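Local coordinates for protein CDP-6-deoxy-L-threo-D-glycero-4-hexulose-3-dehydrase (PDB 3BCX) that probably removes the C3 hydroxyl of a CDP-6-deoxy-4-hexulose sugar, using a vitamin B6 coenzyme together with iron, at residues L94-S99 / S239-F244; P100-R105 / A235-I240; G209-V214 / V230-A235; W247-Y252 / D277-Y282. All blocks are in the same frame, centred on the assembly; numbering follows the deposited sequence.

Interaction 1: residues L94-S99 / S239-F244; sequences LTALTS and SIIESF
The ring of Phe244 reaches across from helix 235-245 and takes the methyl of Thr95 over one of its faces. Thr95 CG2 sits 3.5 Å above the ring plane, displaced toward the rim, and lies 3.8 Å from the Phe244 ring centroid and 21° off its normal, a CH-pi contact. At the edge, near the plane, come Ile240 CG2, one turn earlier on the same helix, and Ser99 CB from the partner segment. His284 stacks on the ring from outside the two segments. Threonine suits its place because its two branches do different work. With chi1 at -58°, the methyl lies opposite the backbone N and faces the ring, while OG1 lies beside that N and is hydrogen-bonded to Leu91 O, with Asn130 also in reach.

Ala96 stands where the backbones come nearest, its CA only 5.3 Å from that of Ile241. Its small CB fits between two isoleucines, with Ile240 CG2 at 3.6 Å and Ile241 CG1 at 3.8 Å. Ile240 CG2 also approaches the Ala96 carbonyl O, and Ile240 touches Ser99 CB as the chain turns back.

A type I beta turn runs from Ala96 to Ser99; within it Thr98 OG1 gives a 2.6 Å hydrogen bond to Thr95 O, which also accepts from Thr98 N.

In this aspartate aminotransferase fold, helix 86-96 and the turn that follows meet helix 235-245 mainly through apolar and CH-pi contacts. The segments share no hydrogen bond, so the buried interface rests on the fit of methyls against one another and against the ring.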
loop_
_atom_site.group_PDB
_atom_site.type_symbol
_atom_site.label_atom_id
_atom_site.label_comp_id
_atom_site.label_asym_id
_atom_site.label_seq_id
_atom_site.Cartn_x
_atom_site.Cartn_y
_atom_site.Cartn_z
ATOM N N LEU A 94 12.660 -1.705 6.901
ATOM C CA LEU A 94 14.012 -1.348 6.490
ATOM C C LEU A 94 14.149 0.153 6.246
ATOM O O LEU A 94 15.146 0.762 6.630
ATOM C CB LEU A 94 14.384 -2.147 5.231
ATOM C CG LEU A 94 15.813 -2.181 4.661
ATOM C CD1 LEU A 94 16.192 -0.808 4.111
ATOM C CD2 LEU A 94 16.774 -2.640 5.735
ATOM N N THR A 95 13.138 0.754 5.629
ATOM C CA THR A 95 13.184 2.184 5.337
ATOM C C THR A 95 13.243 3.048 6.588
ATOM O O THR A 95 13.916 4.077 6.598
ATOM C CB THR A 95 11.971 2.632 4.481
ATOM O OG1 THR A 95 11.942 1.880 3.260
ATOM C CG2 THR A 95 12.062 4.130 4.164
ATOM N N ALA A 96 12.541 2.638 7.639
ATOM C CA ALA A 96 12.537 3.386 8.885
ATOM C C ALA A 96 13.952 3.506 9.462
ATOM O O ALA A 96 14.295 4.497 10.116
ATOM C CB ALA A 96 11.635 2.698 9.887
ATOM N N LEU A 97 14.775 2.494 9.215
ATOM C CA LEU A 97 16.131 2.493 9.725
ATOM C C LEU A 97 17.039 3.440 8.951
ATOM O O LEU A 97 18.224 3.546 9.268
ATOM C CB LEU A 97 16.703 1.069 9.720
ATOM C CG LEU A 97 15.960 0.020 10.571
ATOM C CD1 LEU A 97 16.673 -1.331 10.511
ATOM C CD2 LEU A 97 15.879 0.493 12.000
ATOM N N THR A 98 16.496 4.128 7.943
ATOM C CA THR A 98 17.291 5.092 7.169
ATOM C C THR A 98 17.039 6.491 7.728
ATOM O O THR A 98 17.636 7.469 7.272
ATOM C CB THR A 98 16.904 5.146 5.667
ATOM O OG1 THR A 98 15.601 5.716 5.540
ATOM C CG2 THR A 98 16.929 3.760 5.033
ATOM N N SER A 99 16.150 6.577 8.713
ATOM C CA SER A 99 15.804 7.852 9.337
ATOM C C SER A 99 16.995 8.583 9.945
ATOM O O SER A 99 17.729 8.030 10.760
ATOM C CB SER A 99 14.758 7.641 10.430
ATOM O OG SER A 99 14.530 8.851 11.135
ATOM N N SER A 239 7.493 5.501 16.110
ATOM C CA SER A 239 7.158 6.832 15.604
ATOM C C SER A 239 7.753 7.079 14.227
ATOM O O SER A 239 7.191 7.816 13.421
ATOM C CB SER A 239 7.643 7.920 16.570
ATOM O OG SER A 239 6.869 7.909 17.756
ATOM N N ILE A 240 8.902 6.475 13.966
ATOM C CA ILE A 240 9.549 6.623 12.665
ATOM C C ILE A 240 8.743 5.866 11.613
ATOM O O ILE A 240 8.397 6.410 10.570
ATOM C CB ILE A 240 11.007 6.090 12.705
ATOM C CG1 ILE A 240 11.855 7.029 13.588
ATOM C CG2 ILE A 240 11.567 5.970 11.297
ATOM C CD1 ILE A 240 13.272 6.555 13.855
ATOM N N ILE A 241 8.430 4.610 11.915
ATOM C CA ILE A 241 7.660 3.753 11.013
ATOM C C ILE A 241 6.353 4.426 10.635
ATOM O O ILE A 241 6.013 4.529 9.454
ATOM C CB ILE A 241 7.351 2.389 11.679
ATOM C CG1 ILE A 241 8.666 1.639 11.939
ATOM C CG2 ILE A 241 6.401 1.572 10.795
ATOM C CD1 ILE A 241 8.538 0.483 12.904
ATOM N N GLU A 242 5.632 4.884 11.649
ATOM C CA GLU A 242 4.344 5.551 11.476
ATOM C C GLU A 242 4.446 6.758 10.545
ATOM O O GLU A 242 3.578 6.977 9.698
ATOM C CB GLU A 242 3.829 5.993 12.841
ATOM C CG GLU A 242 2.437 6.570 12.862
ATOM C CD GLU A 242 1.962 6.806 14.293
ATOM O OE1 GLU A 242 2.621 7.589 15.017
ATOM O OE2 GLU A 242 0.942 6.201 14.697
ATOM N N SER A 243 5.511 7.539 10.707
ATOM C CA SER A 243 5.719 8.718 9.877
ATOM C C SER A 243 5.894 8.318 8.412
ATOM O O SER A 243 5.258 8.902 7.537
ATOM C CB SER A 243 6.949 9.502 10.355
ATOM O OG SER A 243 7.236 10.577 9.467
ATOM N N PHE A 244 6.752 7.330 8.154
ATOM C CA PHE A 244 6.994 6.858 6.792
ATOM C C PHE A 244 5.718 6.289 6.166
ATOM O O PHE A 244 5.509 6.386 4.957
ATOM C CB PHE A 244 8.079 5.783 6.782
ATOM C CG PHE A 244 9.474 6.325 6.655
ATOM C CD1 PHE A 244 9.904 6.894 5.463
ATOM C CD2 PHE A 244 10.367 6.239 7.719
ATOM C CE1 PHE A 244 11.211 7.372 5.324
ATOM C CE2 PHE A 244 11.675 6.712 7.589
ATOM C CZ PHE A 244 12.095 7.279 6.383
#

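Interaction 2: residues P100-R105 / A235-I240; sequences PKLGVR and AELKSI
Leu102 is carried on a short 3-10 segment, residues 100-104, that runs past the first turns of helix 235-245 without closing on it. The backbones stay well apart, the Leu102 CA lying 8.9 Å from the Leu237 CA and the Lys101 CA 8.4 Å from the Ile240 CA. Side chains therefore have to bridge the gap. Gly103 N bonds to Pro100 O and Arg105 N to Leu102 O, which keep the tight coil in shape. On the other side, Ser239 N to Ala235 O and Ile240 N to Glu236 O are ordinary helical bonds.

Leucine suits the middle of this contact because its two methyls reach in different directions. Leu102 CD2 meets Ile240 CD1 at 3.8 Å, and CD1 approaches Leu237 CD2 more loosely at 4.3 Å. Trp187 of strand 187-191 touches both Leu102 and Leu237, closing the apolar cluster toward the central sheet. In the aspartate aminotransferase fold of this protein, the contact thus packs the loop between helix 86-96 and strand 112-116 against the helix that follows strand 228-232.

Toward solvent the character changes. Glu236 places CG opposite its backbone N (chi1 174°) and continues extended, which brings the carboxylate slantwise across the end of the leucine: Glu236 OE1 comes to 3.7 Å from Leu102 CD2. The same OE1 is hydrogen-bonded to a bound benzamidine, probably picked up from the crystallisation solution, in a pocket formed by Lys101, Leu102, Val104 and Glu236. An acid is well matched to the positive amidinium of such a molecule. Lys101 touches Ile240 only with its CB, at 4.5 Å from Ile240 CD1, while its amine turns off in another direction.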
loop_
_atom_site.group_PDB
_atom_site.type_symbol
_atom_site.label_atom_id
_atom_site.label_comp_id
_atom_site.label_asym_id
_atom_site.label_seq_id
_atom_site.Cartn_x
_atom_site.Cartn_y
_atom_site.Cartn_z
ATOM N N PRO A 100 17.192 9.853 9.566
ATOM C CA PRO A 100 18.317 10.609 10.120
ATOM C C PRO A 100 18.216 10.774 11.638
ATOM O O PRO A 100 19.193 11.134 12.286
ATOM C CB PRO A 100 18.249 11.937 9.366
ATOM C CG PRO A 100 16.785 12.066 9.028
ATOM C CD PRO A 100 16.425 10.669 8.606
ATOM N N LYS A 101 17.044 10.503 12.208
ATOM C CA LYS A 101 16.868 10.606 13.655
ATOM C C LYS A 101 17.669 9.504 14.370
ATOM O O LYS A 101 17.906 9.576 15.581
ATOM C CB LYS A 101 15.391 10.478 14.041
ATOM C CG LYS A 101 14.501 11.636 13.624
ATOM C CD LYS A 101 13.072 11.387 14.091
ATOM C CE LYS A 101 12.127 12.501 13.664
ATOM N NZ LYS A 101 12.528 13.815 14.235
ATOM N N LEU A 102 18.071 8.481 13.619
ATOM C CA LEU A 102 18.857 7.388 14.181
ATOM C C LEU A 102 20.345 7.725 14.139
ATOM O O LEU A 102 21.187 6.889 14.416
ATOM C CB LEU A 102 18.603 6.088 13.415
ATOM C CG LEU A 102 17.150 5.612 13.487
ATOM C CD1 LEU A 102 16.968 4.271 12.768
ATOM C CD2 LEU A 102 16.754 5.491 14.943
ATOM N N GLY A 103 20.662 8.956 13.760
ATOM C CA GLY A 103 22.047 9.376 13.718
ATOM C C GLY A 103 23.039 8.482 12.996
ATOM O O GLY A 103 22.807 8.053 11.867
ATOM N N VAL A 104 24.152 8.192 13.664
ATOM C CA VAL A 104 25.223 7.402 13.073
ATOM C C VAL A 104 24.864 5.977 12.644
ATOM O O VAL A 104 25.543 5.406 11.796
ATOM C CB VAL A 104 26.489 7.407 14.013
ATOM C CG1 VAL A 104 26.342 6.390 15.126
ATOM C CG2 VAL A 104 27.748 7.157 13.210
ATOM N N ARG A 105 23.805 5.385 13.187
ATOM C CA ARG A 105 23.491 4.042 12.725
ATOM C C ARG A 105 22.290 3.973 11.787
ATOM O O ARG A 105 21.651 2.932 11.641
ATOM C CB ARG A 105 23.318 3.071 13.890
ATOM C CG ARG A 105 21.915 2.708 14.220
ATOM C CD ARG A 105 21.866 1.984 15.547
ATOM N NE ARG A 105 22.185 0.574 15.499
ATOM C CZ ARG A 105 21.679 -0.296 16.358
ATOM N NH1 ARG A 105 20.861 0.128 17.313
ATOM N NH2 ARG A 105 21.936 -1.588 16.222
ATOM N N ALA A 235 9.741 2.659 21.094
ATOM C CA ALA A 235 8.840 3.782 20.857
ATOM C C ALA A 235 9.400 4.669 19.748
ATOM O O ALA A 235 8.657 5.167 18.903
ATOM C CB ALA A 235 8.669 4.590 22.134
ATOM N N GLU A 236 10.712 4.868 19.756
ATOM C CA GLU A 236 11.352 5.686 18.745
ATOM C C GLU A 236 11.122 5.125 17.342
ATOM O O GLU A 236 10.728 5.857 16.434
ATOM C CB GLU A 236 12.847 5.779 19.013
ATOM C CG GLU A 236 13.582 6.490 17.914
ATOM C CD GLU A 236 15.068 6.506 18.149
ATOM O OE1 GLU A 236 15.615 5.434 18.486
ATOM O OE2 GLU A 236 15.687 7.581 17.991
ATOM N N LEU A 237 11.381 3.831 17.159
ATOM C CA LEU A 237 11.175 3.194 15.861
ATOM C C LEU A 237 9.694 3.244 15.457
ATOM O O LEU A 237 9.362 3.474 14.289
ATOM C CB LEU A 237 11.660 1.738 15.897
ATOM C CG LEU A 237 13.167 1.505 16.068
ATOM C CD1 LEU A 237 13.459 0.015 16.009
ATOM C CD2 LEU A 237 13.941 2.230 14.974
ATOM N N LYS A 238 8.810 3.030 16.424
ATOM C CA LYS A 238 7.375 3.061 16.173
ATOM C C LYS A 238 6.946 4.408 15.577
ATOM O O LYS A 238 6.130 4.456 14.645
ATOM C CB LYS A 238 6.629 2.782 17.479
ATOM C CG LYS A 238 5.111 2.835 17.395
ATOM C CD LYS A 238 4.595 4.254 17.566
ATOM C CE LYS A 238 3.076 4.289 17.606
ATOM N NZ LYS A 238 2.558 5.675 17.819
ATOM N N SER A 239 7.493 5.501 16.110
ATOM C CA SER A 239 7.158 6.832 15.604
ATOM C C SER A 239 7.753 7.079 14.227
ATOM O O SER A 239 7.191 7.816 13.421
ATOM C CB SER A 239 7.643 7.920 16.570
ATOM O OG SER A 239 6.869 7.909 17.756
ATOM N N ILE A 240 8.902 6.475 13.966
ATOM C CA ILE A 240 9.549 6.623 12.665
ATOM C C ILE A 240 8.743 5.866 11.613
ATOM O O ILE A 240 8.397 6.410 10.570
ATOM C CB ILE A 240 11.007 6.090 12.705
ATOM C CG1 ILE A 240 11.855 7.029 13.588
ATOM C CG2 ILE A 240 11.567 5.970 11.297
ATOM C CD1 ILE A 240 13.272 6.555 13.855
#

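Interaction 3: residues G209-V214 / V230-A235; sequences GDIGTV and VFTQSA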
loop_
_atom_site.group_PDB
_atom_site.type_symbol
_atom_site.label_atom_id
_atom_site.label_comp_id
_atom_site.label_asym_id
_atom_site.label_seq_id
_atom_site.Cartn_x
_atom_site.Cartn_y
_atom_site.Cartn_z
ATOM N N GLY A 209 14.320 -9.387 17.142
ATOM C CA GLY A 209 14.965 -8.292 16.435
ATOM C C GLY A 209 14.429 -6.921 16.806
ATOM O O GLY A 209 13.569 -6.788 17.677
ATOM N N ASP A 210 14.943 -5.891 16.140
ATOM C CA ASP A 210 14.501 -4.530 16.402
ATOM C C ASP A 210 13.130 -4.284 15.789
ATOM O O ASP A 210 12.330 -3.520 16.334
ATOM C CB ASP A 210 15.513 -3.536 15.851
ATOM C CG ASP A 210 16.902 -3.768 16.402
ATOM O OD1 ASP A 210 17.673 -4.536 15.790
ATOM O OD2 ASP A 210 17.213 -3.194 17.463
ATOM N N ILE A 211 12.854 -4.933 14.661
ATOM C CA ILE A 211 11.559 -4.785 14.000
ATOM C C ILE A 211 11.112 -6.126 13.433
ATOM O O ILE A 211 11.934 -6.913 12.966
ATOM C CB ILE A 211 11.620 -3.757 12.831
ATOM C CG1 ILE A 211 12.149 -2.411 13.331
ATOM C CG2 ILE A 211 10.228 -3.565 12.228
ATOM C CD1 ILE A 211 12.456 -1.441 12.206
ATOM N N GLY A 212 9.807 -6.376 13.490
ATOM C CA GLY A 212 9.239 -7.606 12.961
ATOM C C GLY A 212 8.096 -7.290 12.004
ATOM O O GLY A 212 7.378 -6.304 12.199
ATOM N N THR A 213 7.916 -8.125 10.983
ATOM C CA THR A 213 6.872 -7.915 9.982
ATOM C C THR A 213 6.035 -9.173 9.776
ATOM O O THR A 213 6.512 -10.285 9.998
ATOM C CB THR A 213 7.484 -7.558 8.613
ATOM O OG1 THR A 213 8.278 -8.662 8.156
ATOM C CG2 THR A 213 8.360 -6.309 8.706
ATOM N N VAL A 214 4.791 -8.999 9.337
ATOM C CA VAL A 214 3.912 -10.138 9.076
ATOM C C VAL A 214 2.932 -9.804 7.935
ATOM O O VAL A 214 2.652 -8.632 7.672
ATOM C CB VAL A 214 3.151 -10.562 10.380
ATOM C CG1 VAL A 214 2.205 -9.452 10.842
ATOM C CG2 VAL A 214 2.403 -11.868 10.139
ATOM N N VAL A 230 3.674 -4.136 10.942
ATOM C CA VAL A 230 5.058 -3.915 11.343
ATOM C C VAL A 230 4.972 -3.801 12.859
ATOM O O VAL A 230 4.088 -3.130 13.377
ATOM C CB VAL A 230 5.622 -2.589 10.786
ATOM C CG1 VAL A 230 7.076 -2.414 11.225
ATOM C CG2 VAL A 230 5.534 -2.579 9.283
ATOM N N PHE A 231 5.860 -4.471 13.578
ATOM C CA PHE A 231 5.813 -4.396 15.030
ATOM C C PHE A 231 7.198 -4.251 15.640
ATOM O O PHE A 231 8.203 -4.668 15.054
ATOM C CB PHE A 231 5.057 -5.601 15.606
ATOM C CG PHE A 231 5.499 -6.925 15.064
ATOM C CD1 PHE A 231 6.535 -7.626 15.669
ATOM C CD2 PHE A 231 4.867 -7.484 13.954
ATOM C CE1 PHE A 231 6.941 -8.871 15.181
ATOM C CE2 PHE A 231 5.261 -8.725 13.456
ATOM C CZ PHE A 231 6.301 -9.422 14.071
ATOM N N THR A 232 7.247 -3.638 16.814
ATOM C CA THR A 232 8.518 -3.381 17.470
ATOM C C THR A 232 8.317 -3.124 18.959
ATOM O O THR A 232 7.188 -2.980 19.429
ATOM C CB THR A 232 9.187 -2.136 16.831
ATOM O OG1 THR A 232 10.505 -1.953 17.360
ATOM C CG2 THR A 232 8.352 -0.886 17.115
ATOM N N GLN A 233 9.417 -3.063 19.697
ATOM C CA GLN A 233 9.350 -2.804 21.126
ATOM C C GLN A 233 9.877 -1.400 21.445
ATOM O O GLN A 233 9.791 -0.934 22.579
ATOM C CB GLN A 233 10.146 -3.877 21.873
ATOM C CG GLN A 233 9.660 -5.284 21.534
ATOM C CD GLN A 233 10.374 -6.380 22.307
ATOM O OE1 GLN A 233 10.347 -6.404 23.539
ATOM N NE2 GLN A 233 11.008 -7.299 21.583
ATOM N N SER A 234 10.396 -0.726 20.422
ATOM C CA SER A 234 10.948 0.620 20.557
ATOM C C SER A 234 9.966 1.728 20.171
ATOM O O SER A 234 9.433 1.744 19.056
ATOM C CB SER A 234 12.206 0.750 19.697
ATOM O OG SER A 234 12.556 2.111 19.515
ATOM N N ALA A 235 9.741 2.659 21.094
ATOM C CA ALA A 235 8.840 3.782 20.857
ATOM C C ALA A 235 9.400 4.669 19.748
ATOM O O ALA A 235 8.657 5.167 18.903
ATOM C CB ALA A 235 8.669 4.590 22.134
#
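Phe231 lays its ring flat over the backbone of Gly212 on the neighbouring strand. Gly212 O lies 3.2 Å above the ring plane over its centre, and Gly212 CA is 3.8 Å from the Phe231 ring centroid, 24° off the normal, a CH-pi contact. The phenylalanine adopts chi1 49°, with CG wedged between its own N and carbonyl carbon, a choice that lays the ring over the next strand rather than over its own. Glycine suits the facing position because nothing projects from its CA into the ring. Val214 CG1 comes up at the ring edge, 4.1 Å from Phe231 CE2.

The same two residues form an antiparallel hydrogen-bonded pair: Gly212 N donates to Phe231 O and Phe231 N to Gly212 O, both at 2.8 Å and nearly straight. On the opposite face of the sheet, branched side chains meet diagonally, Ile211 CG2 touching Val230 CG1 at 3.5 Å. These beta-branched residues fill the space beneath helices 86-96 and 235-245, where Ala93, Leu237 and Ile241 receive them.

Beyond this pair Thr232 adds a side-chain bond. It turns OG1 opposite its backbone N (chi1 -174°), and OG1 donates to Asp210 O over 2.6 Å, nearly in line with the C=O. Ser234 N adds a weak bond to that OG1. Ser234 is the N-cap of the following helix, its OG bonded to Leu237 N.

Strand 228-232 runs antiparallel to both its neighbours, 211-215 and 79-83, which is the one reversed strand expected in the large-domain sheet of the aspartate aminotransferase fold.

Interaction 4: residues W247-Y252 / D277-Y282; sequences WGRDCY and DHKYTY
A single backbone bridge, Arg249 with Tyr282, joins two loops, with a His-carboxylate pair beside it and an Asx turn in the second loop.

Direct hydrogen bonds come first. Asp250 N donates to Thr281 O at 2.8 Å, closing the bridge, and His278 NE2 donates to Asp250 OD1 at 2.8 Å. That oxygen is met on its anti side, the donor tilted 26° out of the carboxylate plane, with carboxylate and ring planes 62° apart. A short acid suits the place, because its carboxylate stays near enough to the bridge to meet His278. The bond helps fix the rotation of His278, whose side chain lies about 3 Å from the bound iron. Asp277 OD1 makes the Asx turn by accepting from Lys279 N.

Packing is supplied by Tyr282. Arg249 CB lies 3.7 Å from Tyr282 CE1, and Trp247 CB approaches the same atom. The indole of Trp247 meets Tyr217 of the second subunit edge-to-face, which places this contact at the dimer interface.

Arg249 and Lys279 extend side by side, their like-charged NH1 and NZ, 3.8 Å apart, probably repelling mildly. A water links the loops, accepting from Arg249 NH1 and donating to Lys279 O at 2.6 Å.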
loop_
_atom_site.group_PDB
_atom_site.type_symbol
_atom_site.label_atom_id
_atom_site.label_comp_id
_atom_site.label_asym_id
_atom_site.label_seq_id
_atom_site.Cartn_x
_atom_site.Cartn_y
_atom_site.Cartn_z
ATOM N N TRP A 247 2.452 9.525 4.802
ATOM C CA TRP A 247 2.913 10.652 3.997
ATOM C C TRP A 247 4.258 11.222 4.434
ATOM O O TRP A 247 4.749 12.187 3.845
ATOM C CB TRP A 247 1.867 11.768 4.022
ATOM C CG TRP A 247 0.517 11.327 3.541
ATOM C CD1 TRP A 247 0.158 11.042 2.257
ATOM C CD2 TRP A 247 -0.642 11.083 4.347
ATOM N NE1 TRP A 247 -1.155 10.634 2.211
ATOM C CE2 TRP A 247 -1.669 10.648 3.482
ATOM C CE3 TRP A 247 -0.912 11.189 5.718
ATOM C CZ2 TRP A 247 -2.954 10.316 3.943
ATOM C CZ3 TRP A 247 -2.194 10.863 6.181
ATOM C CH2 TRP A 247 -3.199 10.430 5.293
ATOM N N GLY A 248 4.849 10.627 5.465
ATOM C CA GLY A 248 6.126 11.107 5.961
ATOM C C GLY A 248 5.981 12.329 6.849
ATOM O O GLY A 248 6.955 13.047 7.086
ATOM N N ARG A 249 4.768 12.565 7.339
ATOM C CA ARG A 249 4.480 13.754 8.132
ATOM C C ARG A 249 5.039 13.623 9.546
ATOM O O ARG A 249 5.241 12.516 10.042
ATOM C CB ARG A 249 2.973 14.013 8.184
ATOM C CG ARG A 249 2.207 13.045 9.071
ATOM C CD ARG A 249 0.712 13.309 9.015
ATOM N NE ARG A 249 -0.035 12.422 9.901
ATOM C CZ ARG A 249 -1.361 12.358 9.951
ATOM N NH1 ARG A 249 -2.094 13.134 9.164
ATOM N NH2 ARG A 249 -1.956 11.520 10.788
ATOM N N ASP A 250 5.285 14.760 10.187
ATOM C CA ASP A 250 6.067 14.792 11.418
ATOM C C ASP A 250 5.241 14.317 12.608
ATOM O O ASP A 250 4.043 14.581 12.690
ATOM C CB ASP A 250 6.601 16.201 11.677
ATOM C CG ASP A 250 7.546 16.257 12.862
ATOM O OD1 ASP A 250 7.076 16.533 13.986
ATOM O OD2 ASP A 250 8.758 16.027 12.669
ATOM N N CYS A 251 5.892 13.613 13.530
ATOM C CA CYS A 251 5.252 13.206 14.775
ATOM C C CYS A 251 6.285 12.769 15.808
ATOM O O CYS A 251 7.461 13.117 15.710
ATOM C CB CYS A 251 4.253 12.077 14.520
ATOM S SG CYS A 251 2.601 12.375 15.194
ATOM N N TYR A 252 5.837 12.004 16.799
ATOM C CA TYR A 252 6.451 12.025 18.121
ATOM C C TYR A 252 6.177 13.343 18.836
ATOM O O TYR A 252 5.126 13.955 18.649
ATOM C CB TYR A 252 7.959 11.787 18.015
ATOM C CG TYR A 252 8.502 10.823 19.045
ATOM C CD1 TYR A 252 7.664 9.926 19.695
ATOM C CD2 TYR A 252 9.852 10.808 19.369
ATOM C CE1 TYR A 252 8.154 9.043 20.637
ATOM C CE2 TYR A 252 10.352 9.930 20.310
ATOM C CZ TYR A 252 9.499 9.049 20.941
ATOM O OH TYR A 252 9.993 8.171 21.879
ATOM N N ASP A 277 1.060 24.716 9.708
ATOM C CA ASP A 277 0.300 23.546 10.127
ATOM C C ASP A 277 1.181 22.314 10.316
ATOM O O ASP A 277 1.876 21.895 9.390
ATOM C CB ASP A 277 -0.782 23.248 9.090
ATOM C CG ASP A 277 -1.993 22.565 9.688
ATOM O OD1 ASP A 277 -1.837 21.488 10.305
ATOM O OD2 ASP A 277 -3.108 23.112 9.536
ATOM N N HIS A 278 1.148 21.735 11.514
ATOM C CA HIS A 278 1.949 20.547 11.794
ATOM C C HIS A 278 1.503 19.404 10.878
ATOM O O HIS A 278 2.322 18.594 10.444
ATOM C CB HIS A 278 1.799 20.116 13.256
ATOM C CG HIS A 278 2.906 19.225 13.736
ATOM N ND1 HIS A 278 2.692 18.156 14.582
ATOM C CD2 HIS A 278 4.243 19.266 13.514
ATOM C CE1 HIS A 278 3.849 17.580 14.862
ATOM N NE2 HIS A 278 4.806 18.235 14.226
ATOM N N LYS A 279 0.199 19.351 10.600
ATOM C CA LYS A 279 -0.387 18.333 9.728
ATOM C C LYS A 279 0.318 18.313 8.377
ATOM O O LYS A 279 0.377 17.277 7.713
ATOM C CB LYS A 279 -1.880 18.616 9.501
ATOM C CG LYS A 279 -2.823 18.078 10.576
ATOM C CD LYS A 279 -3.286 16.661 10.244
ATOM C CE LYS A 279 -4.405 16.197 11.172
ATOM N NZ LYS A 279 -5.012 14.907 10.721
ATOM N N TYR A 280 0.852 19.466 7.980
ATOM C CA TYR A 280 1.544 19.594 6.703
ATOM C C TYR A 280 3.048 19.852 6.838
ATOM O O TYR A 280 3.651 20.566 6.032
ATOM C CB TYR A 280 0.888 20.695 5.860
ATOM C CG TYR A 280 -0.479 20.337 5.305
ATOM C CD1 TYR A 280 -1.258 21.297 4.655
ATOM C CD2 TYR A 280 -0.983 19.038 5.400
ATOM C CE1 TYR A 280 -2.501 20.976 4.110
ATOM C CE2 TYR A 280 -2.228 18.704 4.859
ATOM C CZ TYR A 280 -2.979 19.680 4.214
ATOM O OH TYR A 280 -4.205 19.366 3.675
ATOM N N THR A 281 3.640 19.271 7.874
ATOM C CA THR A 281 5.075 19.365 8.110
ATOM C C THR A 281 5.589 17.934 7.930
ATOM O O THR A 281 5.130 17.008 8.603
ATOM C CB THR A 281 5.378 19.868 9.527
ATOM O OG1 THR A 281 4.839 21.186 9.677
ATOM C CG2 THR A 281 6.886 19.907 9.774
ATOM N N TYR A 282 6.535 17.757 7.016
ATOM C CA TYR A 282 7.058 16.432 6.705
ATOM C C TYR A 282 8.521 16.207 7.089
ATOM O O TYR A 282 9.416 16.896 6.611
ATOM C CB TYR A 282 6.822 16.182 5.215
ATOM C CG TYR A 282 5.358 16.345 4.846
ATOM C CD1 TYR A 282 4.451 15.294 5.021
ATOM C CD2 TYR A 282 4.862 17.572 4.399
ATOM C CE1 TYR A 282 3.084 15.461 4.766
ATOM C CE2 TYR A 282 3.497 17.750 4.138
ATOM C CZ TYR A 282 2.614 16.690 4.326
ATOM O OH TYR A 282 1.268 16.858 4.082
HETATM O O HOH W 1 -1.252 15.216 7.417
#

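Overall arrangement
Helix 235-245 ties three of the four contacts together: its later turns pack in interaction 1, its first turns in interaction 2, and strand 228-232 of interaction 3 leads directly into it. Interactions 1 and 3 are buried, one a helix-helix fit of apolar groups, the other a hydrogen-bonded strand pair, and they meet where Ile241 touches Val230. Interaction 2 sits nearer the surface, with an apolar core and a carboxylate at its rim, and shares Ile240 with interaction 1. Interaction 4 lies farthest out, in loops with little regular structure; there polar bonds and water replace methyl packing, and the second subunit and iron are close. Ser243 OG, bonded to Arg249 O, connects it to the helix.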